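Local coordinates for sporulation inhibitor of replication protein SirA (Bacillus subtilis, PDB 4TPS) that inhibits initiation of DNA replication during sporulation, preventing overinitiation, probably by binding domain I of DnaA, at residues 9-14 with 107-112; 73-78 with 119-124; 65-70 with 123-128. All coordinates share one frame; numbering follows the deposited sequence.

Contact 1 (9-14 with 107-112). With ACT (acetate ion), chain F.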
loop_
_atom_site.group_PDB
_atom_site.type_symbol
_atom_site.label_atom_id
_atom_site.label_comp_id
_atom_site.label_asym_id
_atom_site.label_seq_id
_atom_site.Cartn_x
_atom_site.Cartn_y
_atom_site.Cartn_z
ATOM N N ARG A 9 2.820 4.641 -22.384
ATOM C CA ARG A 9 2.214 4.304 -21.114
ATOM C C ARG A 9 3.293 3.963 -20.076
ATOM O O ARG A 9 4.343 3.441 -20.417
ATOM C CB ARG A 9 1.252 3.112 -21.294
ATOM C CG ARG A 9 -0.029 3.438 -22.033
ATOM C CD ARG A 9 0.141 3.436 -23.549
ATOM N NE ARG A 9 0.475 2.105 -24.023
ATOM C CZ ARG A 9 0.741 1.817 -25.290
ATOM N NH1 ARG A 9 0.995 0.562 -25.661
ATOM N NH2 ARG A 9 0.796 2.794 -26.179
ATOM N N HIS A 10 3.048 4.349 -18.819
ATOM C CA HIS A 10 4.013 4.089 -17.742
ATOM C C HIS A 10 3.224 3.654 -16.535
ATOM O O HIS A 10 2.474 4.451 -15.944
ATOM C CB HIS A 10 4.796 5.363 -17.443
ATOM C CG HIS A 10 5.895 5.184 -16.432
ATOM N ND1 HIS A 10 6.691 6.228 -15.984
ATOM C CD2 HIS A 10 6.404 4.067 -15.874
ATOM C CE1 HIS A 10 7.613 5.738 -15.161
ATOM N NE2 HIS A 10 7.454 4.433 -15.088
ATOM N N TYR A 11 3.312 2.363 -16.212
ATOM C CA TYR A 11 2.527 1.810 -15.095
ATOM C C TYR A 11 3.454 1.471 -13.931
ATOM O O TYR A 11 4.578 0.911 -14.131
ATOM C CB TYR A 11 1.896 0.499 -15.517
ATOM C CG TYR A 11 1.024 0.563 -16.685
ATOM C CD1 TYR A 11 -0.296 0.920 -16.578
ATOM C CD2 TYR A 11 1.552 0.265 -17.973
ATOM C CE1 TYR A 11 -1.102 0.955 -17.705
ATOM C CE2 TYR A 11 0.759 0.267 -19.072
ATOM C CZ TYR A 11 -0.557 0.610 -18.954
ATOM O OH TYR A 11 -1.291 0.580 -20.140
ATOM N N TYR A 12 2.984 1.786 -12.724
ATOM C CA TYR A 12 3.553 1.259 -11.486
ATOM C C TYR A 12 2.566 0.206 -10.991
ATOM O O TYR A 12 1.355 0.482 -10.870
ATOM C CB TYR A 12 3.719 2.392 -10.499
ATOM C CG TYR A 12 4.756 3.386 -10.904
ATOM C CD1 TYR A 12 4.459 4.382 -11.772
ATOM C CD2 TYR A 12 6.025 3.338 -10.392
ATOM C CE1 TYR A 12 5.407 5.341 -12.131
ATOM C CE2 TYR A 12 6.960 4.251 -10.736
ATOM C CZ TYR A 12 6.657 5.280 -11.607
ATOM O OH TYR A 12 7.709 6.172 -11.944
ATOM N N THR A 13 3.080 -1.006 -10.778
ATOM C CA THR A 13 2.241 -2.159 -10.472
ATOM C C THR A 13 2.706 -2.768 -9.173
ATOM O O THR A 13 3.903 -3.010 -8.974
ATOM C CB THR A 13 2.251 -3.156 -11.609
ATOM O OG1 THR A 13 1.860 -2.520 -12.835
ATOM C CG2 THR A 13 1.287 -4.290 -11.384
ATOM N N TYR A 14 1.760 -2.865 -8.225
ATOM C CA TYR A 14 2.045 -3.479 -6.901
ATOM C C TYR A 14 1.153 -4.687 -6.656
ATOM O O TYR A 14 0.051 -4.780 -7.186
ATOM C CB TYR A 14 1.797 -2.439 -5.785
ATOM C CG TYR A 14 2.823 -1.340 -5.704
ATOM C CD1 TYR A 14 2.729 -0.201 -6.518
ATOM C CD2 TYR A 14 3.818 -1.382 -4.762
ATOM C CE1 TYR A 14 3.638 0.836 -6.392
ATOM C CE2 TYR A 14 4.750 -0.345 -4.624
ATOM C CZ TYR A 14 4.664 0.752 -5.455
ATOM O OH TYR A 14 5.548 1.759 -5.344
ATOM N N ILE A 107 6.687 -3.357 -9.515
ATOM C CA ILE A 107 6.952 -3.561 -10.964
ATOM C C ILE A 107 6.686 -2.259 -11.731
ATOM O O ILE A 107 5.700 -1.590 -11.497
ATOM C CB ILE A 107 6.038 -4.681 -11.498
ATOM C CG1 ILE A 107 6.563 -6.011 -10.964
ATOM C CG2 ILE A 107 6.076 -4.747 -13.024
ATOM C CD1 ILE A 107 5.592 -7.142 -11.127
ATOM N N GLU A 108 7.548 -1.924 -12.681
ATOM C CA GLU A 108 7.319 -0.754 -13.497
ATOM C C GLU A 108 7.303 -1.265 -14.933
ATOM O O GLU A 108 8.163 -2.063 -15.345
ATOM C CB GLU A 108 8.422 0.237 -13.382
ATOM C CG GLU A 108 8.367 1.269 -12.336
ATOM C CD GLU A 108 9.406 2.353 -12.611
ATOM O OE1 GLU A 108 9.334 3.189 -13.569
ATOM O OE2 GLU A 108 10.343 2.311 -11.880
ATOM N N ILE A 109 6.341 -0.781 -15.695
ATOM C CA ILE A 109 6.204 -1.131 -17.111
ATOM C C ILE A 109 6.132 0.182 -17.925
ATOM O O ILE A 109 5.369 1.074 -17.600
ATOM C CB ILE A 109 4.995 -1.992 -17.360
ATOM C CG1 ILE A 109 5.145 -3.370 -16.658
ATOM C CG2 ILE A 109 4.707 -2.150 -18.844
ATOM C CD1 ILE A 109 3.868 -4.166 -16.528
ATOM N N VAL A 110 6.908 0.250 -19.004
ATOM C CA VAL A 110 6.784 1.335 -19.991
ATOM C C VAL A 110 6.439 0.692 -21.315
ATOM O O VAL A 110 7.042 -0.246 -21.687
ATOM C CB VAL A 110 8.119 2.154 -20.099
ATOM C CG1 VAL A 110 8.000 3.215 -21.183
ATOM C CG2 VAL A 110 8.494 2.740 -18.753
ATOM N N ALA A 111 5.416 1.202 -22.006
ATOM C CA ALA A 111 4.982 0.653 -23.263
ATOM C C ALA A 111 4.639 1.686 -24.320
ATOM O O ALA A 111 4.133 2.728 -24.004
ATOM C CB ALA A 111 3.800 -0.288 -23.059
ATOM N N SER A 112 4.852 1.318 -25.582
ATOM C CA SER A 112 4.515 2.150 -26.755
ATOM C C SER A 112 3.950 1.292 -27.865
ATOM O O SER A 112 4.227 0.122 -27.916
ATOM C CB SER A 112 5.726 2.928 -27.245
ATOM O OG SER A 112 6.687 2.084 -27.773
HETATM C C ACT F . 6.985 9.769 -16.279
HETATM O O ACT F . 6.233 8.836 -16.665
HETATM O OXT ACT F . 7.880 9.571 -15.394
HETATM C CH3 ACT F . 6.821 11.157 -16.853
#

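Contact 2 (73-78 with 119-124)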
loop_
_atom_site.group_PDB
_atom_site.type_symbol
_atom_site.label_atom_id
_atom_site.label_comp_id
_atom_site.label_asym_id
_atom_site.label_seq_id
_atom_site.Cartn_x
_atom_site.Cartn_y
_atom_site.Cartn_z
ATOM N N MET A 73 9.132 -18.471 -19.961
ATOM C CA MET A 73 8.269 -19.412 -20.678
ATOM C C MET A 73 7.363 -18.717 -21.686
ATOM O O MET A 73 7.248 -19.141 -22.847
ATOM C CB MET A 73 7.359 -20.139 -19.711
ATOM C CG MET A 73 8.018 -21.158 -18.878
ATOM S SD MET A 73 6.708 -21.548 -17.733
ATOM C CE MET A 73 7.766 -22.232 -16.473
ATOM N N ASN A 74 6.716 -17.651 -21.258
ATOM C CA ASN A 74 5.803 -16.926 -22.094
ATOM C C ASN A 74 6.441 -16.170 -23.258
ATOM O O ASN A 74 5.820 -16.049 -24.318
ATOM C CB ASN A 74 5.026 -15.948 -21.267
ATOM C CG ASN A 74 3.774 -15.541 -21.965
ATOM O OD1 ASN A 74 2.838 -16.340 -22.143
ATOM N ND2 ASN A 74 3.759 -14.349 -22.431
ATOM N N LEU A 75 7.651 -15.654 -23.052
ATOM C CA LEU A 75 8.339 -14.854 -24.076
ATOM C C LEU A 75 9.212 -15.677 -25.051
ATOM O O LEU A 75 9.815 -15.119 -25.954
ATOM C CB LEU A 75 9.189 -13.767 -23.421
ATOM C CG LEU A 75 8.428 -12.821 -22.516
ATOM C CD1 LEU A 75 9.412 -11.828 -21.910
ATOM C CD2 LEU A 75 7.337 -12.076 -23.257
ATOM N N ASN A 76 9.290 -16.988 -24.857
ATOM C CA ASN A 76 10.145 -17.848 -25.665
ATOM C C ASN A 76 9.878 -17.584 -27.162
ATOM O O ASN A 76 8.720 -17.427 -27.593
ATOM C CB ASN A 76 9.848 -19.299 -25.287
ATOM C CG ASN A 76 10.737 -20.290 -25.975
ATOM O OD1 ASN A 76 10.239 -21.230 -26.573
ATOM N ND2 ASN A 76 12.055 -20.098 -25.893
ATOM N N LYS A 77 10.966 -17.385 -27.902
ATOM C CA LYS A 77 10.927 -17.089 -29.352
ATOM C C LYS A 77 10.220 -15.773 -29.745
ATOM O O LYS A 77 9.971 -15.508 -30.895
ATOM C CB LYS A 77 10.337 -18.291 -30.093
ATOM C CG LYS A 77 11.016 -19.624 -29.710
ATOM C CD LYS A 77 10.666 -20.828 -30.603
ATOM C CE LYS A 77 9.754 -21.855 -29.941
ATOM N NZ LYS A 77 8.404 -21.253 -29.732
ATOM N N THR A 78 9.940 -14.924 -28.773
ATOM C CA THR A 78 9.507 -13.533 -28.980
ATOM C C THR A 78 10.805 -12.730 -29.114
ATOM O O THR A 78 11.862 -13.181 -28.691
ATOM C CB THR A 78 8.685 -13.072 -27.708
ATOM O OG1 THR A 78 7.338 -13.538 -27.801
ATOM C CG2 THR A 78 8.632 -11.589 -27.498
ATOM N N THR A 119 0.109 -5.737 -22.560
ATOM C CA THR A 119 -0.791 -6.854 -22.324
ATOM C C THR A 119 0.020 -8.148 -22.184
ATOM O O THR A 119 -0.353 -9.026 -21.421
ATOM C CB THR A 119 -1.827 -6.958 -23.455
ATOM O OG1 THR A 119 -2.684 -5.795 -23.393
ATOM C CG2 THR A 119 -2.656 -8.214 -23.306
ATOM N N ILE A 120 1.104 -8.277 -22.941
ATOM C CA ILE A 120 1.941 -9.469 -22.824
ATOM C C ILE A 120 2.415 -9.668 -21.351
ATOM O O ILE A 120 2.331 -10.775 -20.797
ATOM C CB ILE A 120 3.112 -9.438 -23.823
ATOM C CG1 ILE A 120 2.539 -9.747 -25.240
ATOM C CG2 ILE A 120 4.172 -10.442 -23.465
ATOM C CD1 ILE A 120 3.523 -9.610 -26.337
ATOM N N PHE A 121 2.847 -8.571 -20.733
ATOM C CA PHE A 121 3.276 -8.616 -19.345
ATOM C C PHE A 121 2.090 -8.780 -18.376
ATOM O O PHE A 121 2.164 -9.558 -17.423
ATOM C CB PHE A 121 4.103 -7.395 -19.009
ATOM C CG PHE A 121 5.454 -7.349 -19.719
ATOM C CD1 PHE A 121 6.367 -8.353 -19.549
ATOM C CD2 PHE A 121 5.807 -6.266 -20.484
ATOM C CE1 PHE A 121 7.610 -8.345 -20.170
ATOM C CE2 PHE A 121 7.043 -6.226 -21.121
ATOM C CZ PHE A 121 7.936 -7.272 -20.952
ATOM N N PHE A 122 1.000 -8.072 -18.634
ATOM C CA PHE A 122 -0.172 -8.120 -17.760
ATOM C C PHE A 122 -0.730 -9.525 -17.756
ATOM O O PHE A 122 -1.247 -9.973 -16.732
ATOM C CB PHE A 122 -1.310 -7.158 -18.159
ATOM C CG PHE A 122 -0.993 -5.668 -17.998
ATOM C CD1 PHE A 122 -0.044 -5.218 -17.124
ATOM C CD2 PHE A 122 -1.789 -4.718 -18.654
ATOM C CE1 PHE A 122 0.223 -3.872 -16.984
ATOM C CE2 PHE A 122 -1.538 -3.366 -18.509
ATOM C CZ PHE A 122 -0.557 -2.943 -17.618
ATOM N N GLU A 123 -0.692 -10.218 -18.886
ATOM C CA GLU A 123 -1.205 -11.596 -18.941
ATOM C C GLU A 123 -0.352 -12.534 -18.051
ATOM O O GLU A 123 -0.901 -13.393 -17.365
ATOM C CB GLU A 123 -1.179 -12.127 -20.369
ATOM C CG GLU A 123 -1.988 -13.378 -20.532
ATOM C CD GLU A 123 -3.512 -13.135 -20.619
ATOM O OE1 GLU A 123 -4.224 -14.107 -20.939
ATOM O OE2 GLU A 123 -4.036 -12.018 -20.363
ATOM N N VAL A 124 0.970 -12.366 -18.021
ATOM C CA VAL A 124 1.796 -13.187 -17.127
ATOM C C VAL A 124 1.408 -12.874 -15.653
ATOM O O VAL A 124 1.126 -13.772 -14.860
ATOM C CB VAL A 124 3.269 -12.904 -17.374
ATOM C CG1 VAL A 124 4.166 -13.552 -16.335
ATOM C CG2 VAL A 124 3.668 -13.358 -18.785
#

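Contact 3 (65-70 with 123-128)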
loop_
_atom_site.group_PDB
_atom_site.type_symbol
_atom_site.label_atom_id
_atom_site.label_comp_id
_atom_site.label_asym_id
_atom_site.label_seq_id
_atom_site.Cartn_x
_atom_site.Cartn_y
_atom_site.Cartn_z
ATOM N N LEU A 65 11.803 -14.992 -8.476
ATOM C CA LEU A 65 12.152 -16.209 -9.208
ATOM C C LEU A 65 10.931 -16.799 -9.982
ATOM O O LEU A 65 11.058 -17.188 -11.155
ATOM C CB LEU A 65 12.787 -17.241 -8.297
ATOM C CG LEU A 65 13.106 -18.579 -8.990
ATOM C CD1 LEU A 65 14.075 -18.388 -10.134
ATOM C CD2 LEU A 65 13.639 -19.642 -8.030
ATOM N N HIS A 66 9.766 -16.786 -9.344
ATOM C CA HIS A 66 8.535 -17.220 -9.975
ATOM C C HIS A 66 8.268 -16.384 -11.243
ATOM O O HIS A 66 7.944 -16.911 -12.290
ATOM C CB HIS A 66 7.399 -17.126 -8.958
ATOM C CG HIS A 66 6.087 -17.697 -9.398
ATOM N ND1 HIS A 66 5.960 -18.865 -10.115
ATOM C CD2 HIS A 66 4.823 -17.266 -9.172
ATOM C CE1 HIS A 66 4.684 -19.100 -10.349
ATOM N NE2 HIS A 66 3.969 -18.162 -9.768
ATOM N N MET A 67 8.430 -15.078 -11.115
ATOM C CA MET A 67 8.222 -14.169 -12.280
ATOM C C MET A 67 9.197 -14.513 -13.391
ATOM O O MET A 67 8.797 -14.547 -14.554
ATOM C CB MET A 67 8.327 -12.715 -11.865
ATOM C CG MET A 67 7.135 -12.174 -11.135
ATOM S SD MET A 67 5.575 -12.456 -12.006
ATOM C CE MET A 67 5.964 -11.691 -13.526
ATOM N N HIS A 68 10.488 -14.699 -13.055
ATOM C CA HIS A 68 11.482 -14.997 -14.060
ATOM C C HIS A 68 11.058 -16.245 -14.843
ATOM O O HIS A 68 11.125 -16.270 -16.079
ATOM C CB HIS A 68 12.838 -15.284 -13.476
ATOM C CG HIS A 68 13.628 -14.087 -13.113
ATOM N ND1 HIS A 68 13.966 -13.119 -14.022
ATOM C CD2 HIS A 68 14.260 -13.756 -11.962
ATOM C CE1 HIS A 68 14.732 -12.212 -13.445
ATOM N NE2 HIS A 68 14.933 -12.585 -12.199
ATOM N N GLN A 69 10.645 -17.292 -14.119
ATOM C CA GLN A 69 10.253 -18.527 -14.771
ATOM C C GLN A 69 9.077 -18.342 -15.717
ATOM O O GLN A 69 9.100 -18.807 -16.870
ATOM C CB GLN A 69 9.991 -19.575 -13.733
ATOM C CG GLN A 69 11.270 -19.886 -12.950
ATOM C CD GLN A 69 11.081 -20.744 -11.704
ATOM O OE1 GLN A 69 10.052 -20.678 -11.024
ATOM N NE2 GLN A 69 12.116 -21.544 -11.374
ATOM N N ARG A 70 8.050 -17.677 -15.216
ATOM C CA ARG A 70 6.868 -17.428 -16.015
ATOM C C ARG A 70 7.109 -16.535 -17.229
ATOM O O ARG A 70 6.571 -16.803 -18.349
ATOM C CB ARG A 70 5.754 -16.838 -15.125
ATOM C CG ARG A 70 5.211 -17.784 -14.072
ATOM C CD ARG A 70 4.419 -18.906 -14.737
ATOM N NE ARG A 70 3.796 -19.841 -13.776
ATOM C CZ ARG A 70 2.557 -19.748 -13.301
ATOM N NH1 ARG A 70 1.735 -18.771 -13.674
ATOM N NH2 ARG A 70 2.116 -20.676 -12.446
ATOM N N GLU A 123 -0.692 -10.218 -18.886
ATOM C CA GLU A 123 -1.205 -11.596 -18.941
ATOM C C GLU A 123 -0.352 -12.534 -18.051
ATOM O O GLU A 123 -0.901 -13.393 -17.365
ATOM C CB GLU A 123 -1.179 -12.127 -20.369
ATOM C CG GLU A 123 -1.988 -13.378 -20.532
ATOM C CD GLU A 123 -3.512 -13.135 -20.619
ATOM O OE1 GLU A 123 -4.224 -14.107 -20.939
ATOM O OE2 GLU A 123 -4.036 -12.018 -20.363
ATOM N N VAL A 124 0.970 -12.366 -18.021
ATOM C CA VAL A 124 1.796 -13.187 -17.127
ATOM C C VAL A 124 1.408 -12.874 -15.653
ATOM O O VAL A 124 1.126 -13.772 -14.860
ATOM C CB VAL A 124 3.269 -12.904 -17.374
ATOM C CG1 VAL A 124 4.166 -13.552 -16.335
ATOM C CG2 VAL A 124 3.668 -13.358 -18.785
ATOM N N LEU A 125 1.320 -11.611 -15.331
ATOM C CA LEU A 125 0.989 -11.148 -13.972
ATOM C C LEU A 125 -0.374 -11.657 -13.488
ATOM O O LEU A 125 -0.486 -12.171 -12.394
ATOM C CB LEU A 125 1.031 -9.596 -13.907
ATOM C CG LEU A 125 2.449 -9.008 -14.042
ATOM C CD1 LEU A 125 2.357 -7.497 -14.163
ATOM C CD2 LEU A 125 3.318 -9.348 -12.892
ATOM N N ARG A 126 -1.387 -11.571 -14.328
ATOM C CA ARG A 126 -2.723 -11.931 -13.932
ATOM C C ARG A 126 -2.833 -13.447 -13.733
ATOM O O ARG A 126 -3.683 -13.875 -12.995
ATOM C CB ARG A 126 -3.786 -11.349 -14.860
ATOM C CG ARG A 126 -3.982 -12.083 -16.167
ATOM C CD ARG A 126 -4.835 -11.257 -17.115
ATOM N NE ARG A 126 -5.246 -12.131 -18.208
ATOM C CZ ARG A 126 -6.500 -12.481 -18.489
ATOM N NH1 ARG A 126 -7.554 -12.022 -17.804
ATOM N NH2 ARG A 126 -6.711 -13.300 -19.500
ATOM N N LYS A 127 -1.966 -14.234 -14.382
ATOM C CA LYS A 127 -1.946 -15.666 -14.125
ATOM C C LYS A 127 -1.125 -16.063 -12.871
ATOM O O LYS A 127 -1.229 -17.157 -12.351
ATOM C CB LYS A 127 -1.424 -16.372 -15.382
ATOM C CG LYS A 127 -2.400 -16.269 -16.560
ATOM C CD LYS A 127 -1.771 -16.838 -17.805
ATOM C CE LYS A 127 -2.654 -16.704 -19.031
ATOM N NZ LYS A 127 -1.896 -16.744 -20.340
ATOM N N VAL A 128 -0.308 -15.162 -12.378
ATOM C CA VAL A 128 0.415 -15.364 -11.158
ATOM C C VAL A 128 -0.449 -15.028 -9.959
ATOM O O VAL A 128 -0.426 -15.756 -8.957
ATOM C CB VAL A 128 1.683 -14.516 -11.164
ATOM C CG1 VAL A 128 2.336 -14.434 -9.770
ATOM C CG2 VAL A 128 2.664 -15.106 -12.180
HETATM O O HOH W 1 1.186 -18.111 -8.977
HETATM O O HOH W 2 2.129 -16.398 -15.550
#

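Contact 1 (9-14 with 107-112)
The imidazole of His10 has the tyrosine ring of Tyr12 over one face, where CE1 of Tyr12 stands 3.7 Å above the plane toward the rim, while an acetate ion and the carboxylate of Glu108 sit at its edge. This cluster lies on one face of an antiparallel strand pair, 9-14 against 107-112, within the antiparallel sheet of SirA. Arg9, Tyr11 and Thr13 pair in hydrogen-bonded positions with Ala111, Ile109 and Ile107; His10 and Tyr12 occupy the non-hydrogen-bonded positions opposite Val110 and Glu108. His10 extends with CG anti to the backbone N (chi1 -175°), and its NE2 donates to the anti lone pair of Glu108 OE1, 2.7 Å away, with OE1 lying in the ring plane. Its other nitrogen, ND1, donates to the acetate, probably a crystallisation component. With protons on both nitrogens and a carboxylate at each, the imidazole is probably cationic. The aliphatic part of Glu108 runs alongside the ring of Tyr12, pointing the same way, with carboxylate and phenol planes 14° apart and CD 3.6 Å from Tyr12 CE2. CG2 of Val110 makes an off-centre CH-pi contact with the His10 ring. An alanine here in place of His10 removes the NE2 donor and the ring beside Tyr12 CE1 and Val110 CG2, and would probably loosen the carboxylate of Glu108. On the face carrying Arg9, Tyr11 and Ile109, helix 116-128 covers the strands: Glu118 forms a salt bridge with Arg9 and accepts from the hydroxyl of Tyr11, whose ring meets Phe122 edge-to-face. Arg9, bent at chi2 and chi3, folds back over its partner strand, so that Ala111 O lies 3.7 Å above the centre of its guanidinium plane.

Contact 2 (73-78 with 119-124)
Leu75 reaches across from the C-terminal part of helix 64-75 and lays CD2 against CG2 of Ile120, 3.6 Å away, the closest approach between segments 73-78 and 119-124. Its CG is anti to the carbonyl carbon, and the two branches divide the work: CD2 takes Ile120, whereas CD1 approaches the ring of Phe121 obliquely, 4.3 Å from CE1. Leu75 and Ile120 cross obliquely. Asn74, one residue earlier, is turned with CG anti to the backbone N (chi1 -160°), so that its amide slides past Val124 in the opposite direction. CB and ND2 of Asn74 both lie 3.8 Å from CG2 of Val124, and the same ND2 also borders the CG2 methyl of Ile120. A type II beta turn from Leu75 to Thr78, closed by Thr78 N donating to Leu75 O at 2.8 Å, leads on to strand 79-83. The contact joins the C-terminal part of helix 64-75 to helix 116-128, both lying on the sheet; Ile89 of strand 86-90 touches Leu75, Ile120 and Phe121 alike. The chemistry is almost wholly that of methyl groups, with a carboxamide passing along the outer margin, so the association here probably rests on burial of apolar surface rather than on directional polar bonds.

Contact 3 (65-70 with 123-128)
Two water molecules bridge the helices at their polar margin, each linking a side chain of 65-70 to a backbone carbonyl of 123-128. They flank a helix-helix packing contact in which the two short segments cross at 128°, their axes 10.6 Å apart at closest approach, on the sheet of SirA. One water lies 2.9 Å from His66 NE2 and donates to Val128 O; the other accepts from Arg70 NH1 and donates to Val124 O. The bend of Arg70 at chi2 (-69°) brings its guanidinium back to its helix neighbour one turn earlier, His66, whose CE1 stands 3.3 Å above the guanidinium plane, offset toward the rim. The second water sits at the edge of that guanidinium, in its plane. The nearby positive charge would probably disfavour protonation of the imidazole. Beneath this polar margin Met67 supplies the apolar centre. Its chain curls at chi2 and chi3, bringing CE 3.6 Å from CD2 of Leu125, a side chain it crosses at about a right angle, and also against CG1 of Val124; SD rests beside CG2 of Val128. Phe100 and Met102 of strand 96-103 also touch Met67, so this side chain lies among both helices and the sheet. On helix 116-128 itself, Arg126 grips Glu123 side-on with NE and NH2, one nitrogen to each oxygen. Val128 divides its methyls between the two zones, with CG1 meeting the His66 ring tip to tip. The aliphatic base of Arg70 adds to the apolar zone in turn, its CB lying 3.8 Å from CG1 of Val124.

Contacts 2 and 3 lie about 9 Å apart, centre to centre, and are successive parts of one interface between helices 64-75 and 116-128, sharing Glu123 and Val124. Contact 1 is about 15 Å from each, in the sheet, and is joined to them through helix 116-128: Ile109 and Tyr11 pack on Phe122, and Ile107 CD1 lies 3.6 Å from Leu125 CD2. Along the chain, strand 9-16 comes first, then helix 64-75, strand 106-113 and helix 116-128, so contact 1 alternates with the other two. Segments distant in sequence thus meet in an alpha+beta core: the two helices pack against each other and both rest on the sheet, helix 116-128 lying on the paired strands of contact 1.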